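Local coordinates for sensor protein, Kinase (PDB 3GRC), which probably belongs to a sensor histidine kinase and, through its CheY-like receiver domain, probably takes up a phosphoryl group in two-component signalling, at residues Ile9-Asp14 against Ala53-Leu58. Sequence-based numbering, arbitrary orientation.
Sequences ILICED and AMTVDL
The carboxylate of Glu-13 lies over one face of the carboxylate of Asp-57, the two planes only 24° apart, and OE2 of Glu-13 comes within 3.0 Å of Asp-57 OD2. Both oxygens are acceptors, so this is a meeting of like charges. Glu-13 reaches this place by bending at chi2 (65°), which folds its end back toward Asp-57. Beside the edge of the Asp-57 group, close to its plane, Asp-14 N gives OD2 a weak hydrogen bond of 3.4 Å, while OD1 is held by Asn-59 N and Ser-87 OG. Lys-110 forms a salt bridge with Glu-13 OE1, and Asp-15 N bonds to OE2; an alanine in place of Glu-13 would probably leave the Lys-110 ammonium and the Asp-15 amide without these mates. Clustered acids beside a lysine at strand ends are characteristic of the receiver-domain phosphorylation pocket, where Asp-57 is probably the phosphoacceptor.

Behind the pocket the strands run parallel. The amides of Leu-10 and Cys-12 donate to the carbonyls of Ala-53 and Thr-55; Thr-55 N and Asp-57 N return bonds to Leu-10 O and Cys-12 O. Thr-55 has its hydroxyl between backbone N and carbonyl carbon (chi1 66°), where OG1 shares a 2.6 Å hydrogen bond with a water that donates to Cys-12 O, satisfying buried polar atoms. Its methyl CG2 instead meets Ile-9 CG2 at 3.8 Å, so threonine serves water and core alike. Small Ala-53 leaves room for Ile-9 CD1.

Ile-9, Ile-11 and Thr-55 face helix 16-28, while Leu-10, Cys-12 and Met-54 (selenomethionine here) pack against helix 39-48, their aliphatic groups suiting both buried faces. Strand 8-12 lies between 32-36, bonded through Ile-9 and Ile-11, and 53-56 in the five-stranded parallel sheet of this CheY-like fold.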
ATOM      1  N   ILE A   9      -9.071  -1.955   1.063  1.00 21.98           N
ATOM      2  CA  ILE A   9      -7.671  -1.544   0.937  1.00 21.04           C
ATOM      3  C   ILE A   9      -7.371  -0.281   1.739  1.00 19.79           C
ATOM      4  O   ILE A   9      -8.167   0.649   1.748  1.00 21.58           O
ATOM      5  CB  ILE A   9      -7.318  -1.238  -0.533  1.00 21.09           C
ATOM      6  CG1 ILE A   9      -7.675  -2.428  -1.425  1.00 21.01           C
ATOM      7  CG2 ILE A   9      -5.844  -0.877  -0.658  1.00 20.69           C
ATOM      8  CD1 ILE A   9      -6.984  -3.703  -1.055  1.00 21.80           C
ATOM      9  N   LEU A  10      -6.233  -0.241   2.422  1.00 18.59           N
ATOM     10  CA  LEU A  10      -5.862   0.960   3.155  1.00 16.72           C
ATOM     11  C   LEU A  10      -4.862   1.748   2.303  1.00 16.98           C
ATOM     12  O   LEU A  10      -3.750   1.292   2.051  1.00 18.51           O
ATOM     13  CB  LEU A  10      -5.233   0.621   4.505  1.00 17.81           C
ATOM     14  CG  LEU A  10      -4.676   1.813   5.297  1.00 19.09           C
ATOM     15  CD1 LEU A  10      -5.792   2.761   5.724  1.00 18.49           C
ATOM     16  CD2 LEU A  10      -3.946   1.290   6.527  1.00 22.56           C
ATOM     17  N   ILE A  11      -5.286   2.920   1.851  1.00 14.98           N
ATOM     18  CA  ILE A  11      -4.468   3.799   1.031  1.00 16.26           C
ATOM     19  C   ILE A  11      -3.688   4.798   1.881  1.00 16.73           C
ATOM     20  O   ILE A  11      -4.282   5.650   2.536  1.00 19.09           O
ATOM     21  CB  ILE A  11      -5.342   4.627   0.066  1.00 14.85           C
ATOM     22  CG1 ILE A  11      -6.190   3.706  -0.800  1.00 14.02           C
ATOM     23  CG2 ILE A  11      -4.465   5.550  -0.772  1.00 13.00           C
ATOM     24  CD1 ILE A  11      -7.210   4.448  -1.623  1.00 12.37           C
ATOM     25  N   CYS A  12      -2.366   4.699   1.867  1.00 18.12           N
ATOM     26  CA  CYS A  12      -1.534   5.630   2.614  1.00 18.71           C
ATOM     27  C   CYS A  12      -0.834   6.462   1.557  1.00 20.31           C
ATOM     28  O   CYS A  12       0.115   5.997   0.904  1.00 19.92           O
ATOM     29  CB  CYS A  12      -0.513   4.882   3.469  1.00 21.54           C
ATOM     30  SG  CYS A  12       0.639   5.912   4.396  1.00 25.21           S
ATOM     31  N   GLU A  13      -1.312   7.693   1.388  1.00 19.25           N
ATOM     32  CA  GLU A  13      -0.779   8.589   0.372  1.00 19.34           C
ATOM     33  C   GLU A  13      -0.757  10.030   0.854  1.00 20.00           C
ATOM     34  O   GLU A  13      -1.741  10.545   1.382  1.00 18.10           O
ATOM     35  CB  GLU A  13      -1.628   8.457  -0.903  1.00 19.25           C
ATOM     36  CG  GLU A  13      -1.446   9.548  -1.970  1.00 20.02           C
ATOM     37  CD  GLU A  13      -0.062   9.582  -2.590  1.00 19.68           C
ATOM     38  OE1 GLU A  13       0.361   8.572  -3.176  1.00 22.25           O
ATOM     39  OE2 GLU A  13       0.601  10.625  -2.496  1.00 25.73           O
ATOM     40  N   ASP A  14       0.384  10.667   0.675  1.00 19.10           N
ATOM     41  CA  ASP A  14       0.568  12.048   1.076  1.00 21.25           C
ATOM     42  C   ASP A  14      -0.201  13.057   0.210  1.00 20.76           C
ATOM     43  O   ASP A  14      -0.673  14.076   0.710  1.00 22.89           O
ATOM     44  CB  ASP A  14       2.058  12.395   1.052  1.00 21.89           C
ATOM     45  CG  ASP A  14       2.325  13.842   1.419  1.00 24.98           C
ATOM     46  OD1 ASP A  14       2.051  14.230   2.567  1.00 25.30           O
ATOM     47  OD2 ASP A  14       2.795  14.600   0.550  1.00 30.05           O
ATOM     48  N   ALA A  53      -5.291  -5.436   1.983  1.00 24.71           N
ATOM     49  CA  ALA A  53      -3.989  -4.949   1.579  1.00 24.05           C
ATOM     50  C   ALA A  53      -3.846  -3.449   1.803  1.00 24.77           C
ATOM     51  O   ALA A  53      -4.801  -2.758   2.124  1.00 24.83           O
ATOM     52  CB  ALA A  53      -3.751  -5.275   0.111  1.00 24.42           C
HETATM   53  N   MSE A  54      -2.627  -2.962   1.643  1.00 24.54           N
HETATM   54  CA  MSE A  54      -2.298  -1.545   1.784  1.00 24.55           C
HETATM   55  C   MSE A  54      -1.480  -1.091   0.586  1.00 23.61           C
HETATM   56  O   MSE A  54      -0.687  -1.865   0.035  1.00 24.34           O
HETATM   57  CB  MSE A  54      -1.461  -1.289   3.058  1.00 28.21           C
HETATM   58  CG  MSE A  54      -0.912   0.141   3.205  1.00 34.53           C
HETATM   59 SE   MSE A  54      -0.038   0.427   4.966  1.00 41.64          SE
HETATM   60  CE  MSE A  54       0.342   2.363   4.721  1.00 39.67           C
ATOM     61  N   THR A  55      -1.686   0.149   0.164  1.00 20.02           N
ATOM     62  CA  THR A  55      -0.884   0.719  -0.908  1.00 19.74           C
ATOM     63  C   THR A  55      -0.045   1.741  -0.160  1.00 19.63           C
ATOM     64  O   THR A  55      -0.558   2.464   0.703  1.00 19.32           O
ATOM     65  CB  THR A  55      -1.732   1.422  -1.997  1.00 19.40           C
ATOM     66  OG1 THR A  55      -2.374   2.581  -1.453  1.00 17.58           O
ATOM     67  CG2 THR A  55      -2.780   0.469  -2.533  1.00 21.66           C
ATOM     68  N   VAL A  56       1.245   1.798  -0.479  1.00 19.37           N
ATOM     69  CA  VAL A  56       2.139   2.717   0.205  1.00 19.05           C
ATOM     70  C   VAL A  56       2.931   3.679  -0.662  1.00 19.79           C
ATOM     71  O   VAL A  56       3.613   3.290  -1.606  1.00 19.21           O
ATOM     72  CB  VAL A  56       3.146   1.948   1.070  1.00 21.83           C
ATOM     73  CG1 VAL A  56       4.102   2.919   1.765  1.00 22.03           C
ATOM     74  CG2 VAL A  56       2.402   1.105   2.077  1.00 26.04           C
ATOM     75  N   ASP A  57       2.834   4.948  -0.309  1.00 21.13           N
ATOM     76  CA  ASP A  57       3.559   6.006  -0.985  1.00 23.66           C
ATOM     77  C   ASP A  57       4.922   6.040  -0.298  1.00 26.13           C
ATOM     78  O   ASP A  57       5.002   6.093   0.927  1.00 26.84           O
ATOM     79  CB  ASP A  57       2.830   7.334  -0.772  1.00 23.67           C
ATOM     80  CG  ASP A  57       3.569   8.518  -1.367  1.00 28.82           C
ATOM     81  OD1 ASP A  57       4.562   8.309  -2.109  1.00 27.50           O
ATOM     82  OD2 ASP A  57       3.135   9.669  -1.097  1.00 33.09           O
ATOM     83  N   LEU A  58       5.992   6.001  -1.075  1.00 28.06           N
ATOM     84  CA  LEU A  58       7.324   6.025  -0.503  1.00 32.24           C
ATOM     85  C   LEU A  58       7.699   7.381   0.091  1.00 35.40           C
ATOM     86  O   LEU A  58       8.425   7.452   1.080  1.00 34.98           O
ATOM     87  CB  LEU A  58       8.338   5.625  -1.563  1.00 32.03           C
ATOM     88  CG  LEU A  58       9.088   4.314  -1.335  1.00 36.21           C
ATOM     89  CD1 LEU A  58       8.123   3.198  -0.962  1.00 35.38           C
ATOM     90  CD2 LEU A  58       9.861   3.970  -2.594  1.00 35.16           C
TER
HETATM   91  O   HOH W   1      -0.930   4.738  -1.440  1.00 19.13           O